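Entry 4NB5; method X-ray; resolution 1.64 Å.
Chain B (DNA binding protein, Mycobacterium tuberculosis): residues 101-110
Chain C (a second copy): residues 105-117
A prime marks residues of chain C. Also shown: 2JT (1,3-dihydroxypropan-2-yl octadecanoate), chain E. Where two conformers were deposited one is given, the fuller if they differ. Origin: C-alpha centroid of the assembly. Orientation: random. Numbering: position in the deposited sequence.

Chain B (101-110) AAGERERIRA
Chain C, residues 105-117: RERIRAMAELQDL

Both stretches are helical throughout, with phi near -63° and psi near -40°, and each belongs to a longer helix. The i to i-4 backbone hydrogen bonds are regular, from Arg105 N to Ala101 O at 3.0 Å in chain B and from Asp116′ N to Ala112′ O at 2.9 Å in chain C. The helices run antiparallel, 179° between their N-to-C directions, with axes 10.8 Å apart at closest approach. The register is set by three CA to CA distances: Ala102 to Glu113′ at 7.3 Å, Arg105 to Arg109′ at 6.7 Å and Arg109 to Glu106′ at 8.0 Å. An axis separation this wide leaves room for long side chains, and the two stretches bury 378 Å² between them, largely through arginine.

Along chain C, Arg105′ lies out of reach, and the contact begins at Glu106′. Its CA-to-CB bond points sideways, but chi1 t and chi2 p (-178°, 54°) bring the carboxylate nearer to chain B. There it meets Arg109, extended with chi1 to chi3 all t. The salt bridge from Arg109 NH1 to Glu106′ OE1 is long, 3.9 Å, so it offers charge attraction without a hydrogen bond; the Arg109 guanidinium nitrogens are satisfied elsewhere in the structure. Arg107′ and Ile108′ do not touch chain B.

Arg109′ is the knob of the interface. All of chi1, chi2 and chi3 are t, and this fully extended chain, which starts sideways, carries its end into a hole formed by Ala102, Arg105, Glu106 and Arg109. Its aliphatic part packs on the other helix, with Arg109′ CG 4.2 Å from Arg105 CB, while Arg105 C and Glu106 CB lie over one face of its guanidinium. Arg109 CD lies near the guanidinium plane, at its edge, 4.3 Å from Arg109′ NH1. Arginine suits the position because it combines a long apolar stem with a flat, charged end. Glu106, chi1 t and chi2 p (169°, 65°), supplies the opposite charge in a salt bridge, but the modelled 2.2 Å between Glu106 OE2 and Arg109′ NH1 is too short to be physical, and those atoms are less surely placed.

Ala110′ points away and Met111′ is out of reach. Ala112′ points toward chain B, and its methyl covers one face of the Arg105 guanidinium, with Ala112′ CB 3.4 Å from Arg105 NE. The small side chain lets the planar group lie close against the helix. Arg105 has chi1 m, then chi2 and chi3 t. Glu113′ is turned sideways, and its backbone N is 4.1 Å from Arg105 NH1.

The contact ends at Asp116′, one turn beyond Ala112′. With chi1 m (-73°), its short carboxylate meets the edge of the same guanidinium in a salt bridge. Arg105 NH1 donates to Asp116′ OD2 at 2.8 Å and 159°; Arg105 NH2 donates to Asp116′ OD2 at 3.2 Å and, weakly, to Asp116′ OD1 at 3.4 Å.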

ATOM      1  N   ALA B 101     -11.581   3.968  -0.879  1.00  9.19           N
ATOM      2  CA  ALA B 101     -10.604   4.783  -1.590  1.00 10.52           C
ATOM      3  C   ALA B 101      -9.212   4.264  -1.265  1.00 11.04           C
ATOM      4  O   ALA B 101      -8.359   4.146  -2.145  1.00 10.76           O
ATOM      5  CB  ALA B 101     -10.719   6.224  -1.211  1.00 10.77           C
ATOM      6  N   ALA B 102      -8.983   3.943   0.002  1.00 12.04           N
ATOM      7  CA  ALA B 102      -7.707   3.362   0.415  1.00 11.43           C
ATOM      8  C   ALA B 102      -7.473   2.012  -0.271  1.00 11.69           C
ATOM      9  O   ALA B 102      -6.361   1.690  -0.710  1.00 12.88           O
ATOM     10  CB  ALA B 102      -7.670   3.205   1.926  1.00 12.61           C
ATOM     11  N   GLY B 103      -8.532   1.227  -0.383  1.00  9.33           N
ATOM     12  CA  GLY B 103      -8.469  -0.027  -1.113  1.00  7.34           C
ATOM     13  C   GLY B 103      -8.080   0.185  -2.570  1.00  7.94           C
ATOM     14  O   GLY B 103      -7.255  -0.560  -3.128  1.00 10.39           O
ATOM     15  N   GLU B 104      -8.667   1.199  -3.196  1.00  9.65           N
ATOM     16  CA  GLU B 104      -8.332   1.499  -4.585  1.00  9.48           C
ATOM     17  C   GLU B 104      -6.889   1.966  -4.740  1.00 13.61           C
ATOM     18  O   GLU B 104      -6.263   1.716  -5.769  1.00 14.11           O
ATOM     19  CB  GLU B 104      -9.282   2.533  -5.176  1.00 16.10           C
ATOM     20  CG  GLU B 104     -10.555   1.941  -5.751  1.00 38.60           C
ATOM     21  CD  GLU B 104     -10.290   0.915  -6.845  1.00 19.71           C
ATOM     22  OE1 GLU B 104     -10.883  -0.179  -6.771  1.00 39.96           O
ATOM     23  OE2 GLU B 104      -9.495   1.201  -7.767  1.00 31.11           O
ATOM     24  N   ARG B 105      -6.348   2.656  -3.744  1.00 12.05           N
ATOM     25  CA  ARG B 105      -4.937   3.041  -3.790  0.69 10.55           C
ATOM     26  C   ARG B 105      -4.039   1.808  -3.770  1.00 15.94           C
ATOM     27  O   ARG B 105      -3.010   1.769  -4.436  1.00 12.88           O
ATOM     28  CB  ARG B 105      -4.583   3.971  -2.632  0.69 12.82           C
ATOM     29  CG  ARG B 105      -5.217   5.334  -2.750  0.69 16.89           C
ATOM     30  CD  ARG B 105      -5.001   6.141  -1.493  0.69 15.68           C
ATOM     31  NE  ARG B 105      -5.989   7.205  -1.349  0.69 24.87           N
ATOM     32  CZ  ARG B 105      -6.583   7.530  -0.205  0.69 15.59           C
ATOM     33  NH1 ARG B 105      -6.294   6.882   0.914  0.69 10.77           N
ATOM     34  NH2 ARG B 105      -7.472   8.511  -0.180  0.69 32.78           N
ATOM     35  N   GLU B 106      -4.425   0.797  -3.002  1.00  9.71           N
ATOM     36  CA  GLU B 106      -3.659  -0.436  -2.982  1.00 12.99           C
ATOM     37  C   GLU B 106      -3.725  -1.102  -4.359  1.00 14.92           C
ATOM     38  O   GLU B 106      -2.753  -1.711  -4.807  1.00 16.26           O
ATOM     39  CB  GLU B 106      -4.173  -1.385  -1.904  1.00 19.41           C
ATOM     40  CG  GLU B 106      -3.615  -2.797  -1.993  1.00 25.35           C
ATOM     41  CD  GLU B 106      -2.119  -2.852  -1.754  1.00 52.56           C
ATOM     42  OE1 GLU B 106      -1.533  -3.947  -1.891  1.00 44.20           O
ATOM     43  OE2 GLU B 106      -1.531  -1.801  -1.428  1.00 46.58           O
ATOM     44  N   ARG B 107      -4.865  -0.972  -5.036  1.00 13.65           N
ATOM     45  CA  ARG B 107      -4.993  -1.507  -6.391  1.00 12.93           C
ATOM     46  C   ARG B 107      -4.053  -0.814  -7.373  1.00 11.56           C
ATOM     47  O   ARG B 107      -3.519  -1.460  -8.282  1.00 15.03           O
ATOM     48  CB  ARG B 107      -6.427  -1.400  -6.902  1.00 17.81           C
ATOM     49  CG  ARG B 107      -7.295  -2.552  -6.467  1.00 28.76           C
ATOM     50  CD  ARG B 107      -8.109  -3.121  -7.617  1.00 57.41           C
ATOM     51  NE  ARG B 107      -7.330  -3.313  -8.843  1.00 43.46           N
ATOM     52  CZ  ARG B 107      -6.751  -4.454  -9.214  1.00 49.13           C
ATOM     53  NH1 ARG B 107      -6.838  -5.542  -8.461  1.00 56.51           N
ATOM     54  NH2 ARG B 107      -6.077  -4.504 -10.353  1.00 56.22           N
ATOM     55  N   ILE B 108      -3.842   0.486  -7.203  1.00 11.17           N
ATOM     56  CA  ILE B 108      -2.868   1.201  -8.027  1.00 12.67           C
ATOM     57  C   ILE B 108      -1.497   0.557  -7.869  1.00 17.69           C
ATOM     58  O   ILE B 108      -0.798   0.313  -8.854  1.00 13.13           O
ATOM     59  CB  ILE B 108      -2.751   2.680  -7.633  1.00 17.18           C
ATOM     60  CG1 ILE B 108      -4.039   3.425  -7.973  1.00 21.11           C
ATOM     61  CG2 ILE B 108      -1.564   3.321  -8.341  1.00 22.52           C
ATOM     62  CD1 ILE B 108      -4.026   4.877  -7.536  1.00 26.63           C
ATOM     63  N   ARG B 109      -1.116   0.275  -6.627  1.00 10.42           N
ATOM     64  CA  ARG B 109       0.154  -0.390  -6.367  1.00 11.93           C
ATOM     65  C   ARG B 109       0.185  -1.759  -7.027  1.00 10.05           C
ATOM     66  O   ARG B 109       1.173  -2.143  -7.650  1.00 12.40           O
ATOM     67  CB  ARG B 109       0.400  -0.554  -4.871  1.00 15.98           C
ATOM     68  CG  ARG B 109       1.555  -1.495  -4.610  1.00 21.76           C
ATOM     69  CD  ARG B 109       2.144  -1.364  -3.231  1.00 43.35           C
ATOM     70  NE  ARG B 109       3.367  -2.157  -3.140  1.00 46.41           N
ATOM     71  CZ  ARG B 109       4.224  -2.114  -2.125  1.00 49.31           C
ATOM     72  NH1 ARG B 109       4.006  -1.306  -1.092  1.00 31.53           N
ATOM     73  NH2 ARG B 109       5.303  -2.883  -2.149  1.00 23.47           N
ATOM     74  N   ALA B 110      -0.897  -2.508  -6.868  1.00 10.23           N
ATOM     75  CA  ALA B 110      -0.993  -3.836  -7.456  1.00 13.21           C
ATOM     76  C   ALA B 110      -0.805  -3.786  -8.975  1.00  9.28           C
ATOM     77  O   ALA B 110      -0.131  -4.642  -9.565  1.00 13.02           O
ATOM     78  CB  ALA B 110      -2.338  -4.468  -7.101  1.00 13.46           C
TER
ATOM     79  N   ARG C 105       6.132   6.518  -4.822  1.00  9.62           N
ATOM     80  CA  ARG C 105       4.730   6.191  -5.063  1.00 12.11           C
ATOM     81  C   ARG C 105       4.048   5.813  -3.769  1.00 10.68           C
ATOM     82  O   ARG C 105       2.909   6.203  -3.522  1.00 13.13           O
ATOM     83  CB  ARG C 105       4.593   5.058  -6.077  1.00 12.29           C
ATOM     84  CG  ARG C 105       4.919   5.456  -7.489  1.00 15.95           C
ATOM     85  CD  ARG C 105       3.874   6.387  -8.055  1.00 18.27           C
ATOM     86  NE  ARG C 105       4.119   6.647  -9.469  1.00 19.48           N
ATOM     87  CZ  ARG C 105       3.474   7.560 -10.186  1.00 27.75           C
ATOM     88  NH1 ARG C 105       2.532   8.313  -9.627  1.00 21.63           N
ATOM     89  NH2 ARG C 105       3.779   7.720 -11.465  1.00 30.95           N
ATOM     90  N   GLU C 106       4.753   5.057  -2.936  0.53 11.56           N
ATOM     91  CA  GLU C 106       4.223   4.667  -1.650  0.53 11.90           C
ATOM     92  C   GLU C 106       4.064   5.892  -0.753  0.53 10.94           C
ATOM     93  O   GLU C 106       3.120   5.966   0.027  0.53 13.59           O
ATOM     94  CB  GLU C 106       5.119   3.612  -0.996  0.53 15.70           C
ATOM     95  CG  GLU C 106       4.611   3.096   0.336  0.53 11.27           C
ATOM     96  CD  GLU C 106       3.184   2.575   0.273  0.53 20.22           C
ATOM     97  OE1 GLU C 106       2.682   2.316  -0.840  0.53 15.55           O
ATOM     98  OE2 GLU C 106       2.561   2.428   1.345  0.53 27.21           O
ATOM     99  N   ARG C 107       4.973   6.860  -0.873  1.00 12.22           N
ATOM    100  CA  ARG C 107       4.882   8.108  -0.115  0.52 11.54           C
ATOM    101  C   ARG C 107       3.610   8.860  -0.499  1.00 12.14           C
ATOM    102  O   ARG C 107       2.945   9.453   0.353  1.00 15.40           O
ATOM    103  CB  ARG C 107       6.104   9.007  -0.347  0.52 18.22           C
ATOM    104  CG  ARG C 107       6.312  10.029   0.770  0.52 27.61           C
ATOM    105  CD  ARG C 107       6.554  11.445   0.257  0.52 37.96           C
ATOM    106  NE  ARG C 107       7.846  11.610  -0.410  0.52 28.72           N
ATOM    107  CZ  ARG C 107       8.530  12.751  -0.450  0.52 15.23           C
ATOM    108  NH1 ARG C 107       9.694  12.809  -1.077  0.52 34.97           N
ATOM    109  NH2 ARG C 107       8.064  13.842   0.148  0.52 23.21           N
ATOM    110  N   ILE C 108       3.277   8.843  -1.785  1.00 12.80           N
ATOM    111  CA  ILE C 108       2.039   9.484  -2.236  1.00 12.27           C
ATOM    112  C   ILE C 108       0.857   8.827  -1.531  1.00 11.69           C
ATOM    113  O   ILE C 108      -0.044   9.511  -1.038  1.00 10.14           O
ATOM    114  CB  ILE C 108       1.834   9.371  -3.757  1.00 15.29           C
ATOM    115  CG1 ILE C 108       2.869  10.210  -4.507  1.00 18.88           C
ATOM    116  CG2 ILE C 108       0.435   9.830  -4.141  1.00 18.25           C
ATOM    117  CD1 ILE C 108       2.769  10.078  -6.016  1.00 21.33           C
ATOM    118  N   ARG C 109       0.861   7.495  -1.477  1.00  9.49           N
ATOM    119  CA  ARG C 109      -0.203   6.767  -0.796  1.00  7.85           C
ATOM    120  C   ARG C 109      -0.247   7.079   0.700  1.00  9.26           C
ATOM    121  O   ARG C 109      -1.325   7.215   1.279  1.00 11.07           O
ATOM    122  CB  ARG C 109      -0.044   5.260  -1.013  1.00 14.61           C
ATOM    123  CG  ARG C 109      -1.086   4.432  -0.287  1.00 19.29           C
ATOM    124  CD  ARG C 109      -0.924   2.949  -0.609  1.00 32.65           C
ATOM    125  NE  ARG C 109      -1.857   2.105   0.134  1.00 65.74           N
ATOM    126  CZ  ARG C 109      -1.804   0.778   0.158  1.00 32.97           C
ATOM    127  NH1 ARG C 109      -0.857   0.139  -0.515  1.00 52.13           N
ATOM    128  NH2 ARG C 109      -2.693   0.088   0.860  1.00 61.46           N
ATOM    129  N   ALA C 110       0.923   7.204   1.320  1.00 11.05           N
ATOM    130  CA  ALA C 110       0.992   7.553   2.735  1.00 12.90           C
ATOM    131  C   ALA C 110       0.436   8.960   2.968  1.00 10.95           C
ATOM    132  O   ALA C 110      -0.263   9.197   3.948  1.00 12.81           O
ATOM    133  CB  ALA C 110       2.414   7.456   3.239  1.00 11.74           C
ATOM    134  N   MET C 111       0.736   9.878   2.058  0.59 10.13           N
ATOM    135  CA  MET C 111       0.212  11.233   2.153  0.59 10.48           C
ATOM    136  C   MET C 111      -1.303  11.252   1.993  0.59  9.00           C
ATOM    137  O   MET C 111      -1.985  12.037   2.637  0.59  8.36           O
ATOM    138  CB  MET C 111       0.844  12.135   1.099  0.59 11.25           C
ATOM    139  CG  MET C 111       2.262  12.557   1.411  0.59 15.17           C
ATOM    140  SD  MET C 111       2.784  13.917   0.348  0.59 14.60           S
ATOM    141  CE  MET C 111       2.722  13.120  -1.253  0.59  9.08           C
ATOM    142  N   ALA C 112      -1.827  10.396   1.118  1.00  9.23           N
ATOM    143  CA  ALA C 112      -3.278  10.273   0.955  1.00 10.38           C
ATOM    144  C   ALA C 112      -3.941   9.746   2.224  1.00  8.92           C
ATOM    145  O   ALA C 112      -5.032  10.188   2.600  1.00 10.09           O
ATOM    146  CB  ALA C 112      -3.609   9.377  -0.236  1.00 10.26           C
ATOM    147  N   GLU C 113      -3.274   8.808   2.892  1.00  9.14           N
ATOM    148  CA  GLU C 113      -3.766   8.270   4.149  1.00 10.45           C
ATOM    149  C   GLU C 113      -3.809   9.354   5.226  1.00 11.99           C
ATOM    150  O   GLU C 113      -4.791   9.469   5.958  1.00 11.68           O
ATOM    151  CB  GLU C 113      -2.895   7.108   4.618  1.00 12.41           C
ATOM    152  CG  GLU C 113      -3.387   6.498   5.915  1.00 19.37           C
ATOM    153  CD  GLU C 113      -2.595   5.276   6.333  1.00 28.58           C
ATOM    154  OE1 GLU C 113      -1.600   4.944   5.648  1.00 27.31           O
ATOM    155  OE2 GLU C 113      -2.970   4.655   7.351  1.00 34.73           O
ATOM    156  N   LEU C 114      -2.746  10.146   5.320  1.00 11.80           N
ATOM    157  CA  LEU C 114      -2.717  11.257   6.267  1.00 10.69           C
ATOM    158  C   LEU C 114      -3.782  12.300   5.941  1.00 11.48           C
ATOM    159  O   LEU C 114      -4.378  12.892   6.846  1.00 13.64           O
ATOM    160  CB  LEU C 114      -1.345  11.929   6.274  1.00 11.95           C
ATOM    161  CG  LEU C 114      -0.242  11.253   7.090  1.00 24.12           C
ATOM    162  CD1 LEU C 114       1.098  11.895   6.776  1.00 26.31           C
ATOM    163  CD2 LEU C 114      -0.547  11.339   8.586  1.00 23.24           C
ATOM    164  N   GLN C 115      -4.000  12.556   4.655  1.00  9.30           N
ATOM    165  CA  GLN C 115      -5.027  13.509   4.252  1.00 10.84           C
ATOM    166  C   GLN C 115      -6.403  12.992   4.704  1.00 10.91           C
ATOM    167  O   GLN C 115      -7.245  13.761   5.175  1.00 11.92           O
ATOM    168  CB  GLN C 115      -5.018  13.760   2.739  1.00 10.10           C
ATOM    169  CG  GLN C 115      -5.905  14.933   2.341  1.00 14.08           C
ATOM    170  CD  GLN C 115      -6.167  15.070   0.852  1.00 18.96           C
ATOM    171  OE1 GLN C 115      -7.188  15.636   0.458  1.00 19.99           O
ATOM    172  NE2 GLN C 115      -5.244  14.589   0.017  1.00 13.49           N
ATOM    173  N   ASP C 116      -6.625  11.686   4.571  1.00  9.80           N
ATOM    174  CA  ASP C 116      -7.863  11.083   5.057  1.00 11.35           C
ATOM    175  C   ASP C 116      -8.027  11.311   6.560  1.00 13.75           C
ATOM    176  O   ASP C 116      -9.131  11.556   7.046  1.00 14.75           O
ATOM    177  CB  ASP C 116      -7.877   9.575   4.784  1.00 10.90           C
ATOM    178  CG  ASP C 116      -8.084   9.244   3.325  1.00 19.81           C
ATOM    179  OD1 ASP C 116      -8.558  10.118   2.573  1.00 22.77           O
ATOM    180  OD2 ASP C 116      -7.789   8.091   2.941  1.00 22.40           O
ATOM    181  N   LEU C 117      -6.925  11.212   7.296  1.00 10.76           N
ATOM    182  CA  LEU C 117      -6.971  11.409   8.738  1.00 12.12           C
ATOM    183  C   LEU C 117      -7.242  12.871   9.068  1.00 16.68           C
ATOM    184  O   LEU C 117      -7.986  13.171  10.001  1.00 15.14           O
ATOM    185  CB  LEU C 117      -5.674  10.945   9.397  1.00 14.17           C
ATOM    186  CG  LEU C 117      -5.511   9.425   9.532  1.00 22.10           C
ATOM    187  CD1 LEU C 117      -4.110   9.066   9.999  1.00 24.92           C
ATOM    188  CD2 LEU C 117      -6.547   8.857  10.492  1.00 26.81           C
TER
HETATM  189  C10 2JT E 201     -12.210  -6.829  -2.744  1.00 41.33           C
HETATM  190  C13 2JT E 201     -11.980  -9.592  -5.668  1.00 54.19           C
HETATM  191  C15 2JT E 201     -13.039  -8.696  -7.737  1.00 40.53           C
HETATM  192  C17 2JT E 201     -13.385  -9.869  -9.875  1.00 33.43           C
HETATM  193  C20 2JT E 201     -16.993 -10.883 -10.722  1.00 32.70           C
HETATM  194  C21 2JT E 201     -17.543 -10.216 -11.910  1.00 31.58           C
HETATM  195  C22 2JT E 201     -18.962  -9.687 -11.642  1.00 35.39           C
HETATM  196  C24 2JT E 201     -21.163 -10.263 -10.718  1.00 40.12           C
HETATM  197  O01 2JT E 201      -9.984  -6.350  -4.892  1.00 82.19           O
HETATM  198  C02 2JT E 201     -10.500  -5.525  -4.191  1.00 69.50           C
HETATM  199  O03 2JT E 201      -9.621  -4.994  -3.310  1.00 74.38           O
HETATM  200  C04 2JT E 201      -9.309  -3.799  -3.106  1.00 39.61           C
HETATM  201  C05 2JT E 201      -9.525  -2.964  -4.333  1.00 42.90           C
HETATM  202  O06 2JT E 201     -10.464  -1.993  -4.097  1.00 45.91           O
HETATM  203  C07 2JT E 201      -7.805  -4.136  -2.733  1.00 47.82           C
HETATM  204  O08 2JT E 201      -7.211  -3.120  -2.503  1.00 19.31           O
HETATM  205  C09 2JT E 201     -11.974  -5.545  -3.657  1.00 56.26           C
HETATM  206  C11 2JT E 201     -12.726  -8.027  -3.561  1.00 59.74           C
HETATM  207  C12 2JT E 201     -11.754  -8.341  -4.785  1.00 62.73           C
HETATM  208  C14 2JT E 201     -11.768  -9.287  -7.136  1.00 48.05           C
HETATM  209  C16 2JT E 201     -13.033  -8.619  -9.190  1.00 45.21           C
HETATM  210  C18 2JT E 201     -14.735 -10.314  -9.598  1.00 22.50           C
HETATM  211  C19 2JT E 201     -15.449 -11.044 -10.759  1.00 27.31           C
HETATM  212  C23 2JT E 201     -20.015 -10.695 -11.513  1.00 39.70           C
HETATM  213  C25 2JT E 201     -21.912 -11.549 -10.370  1.00 45.09           C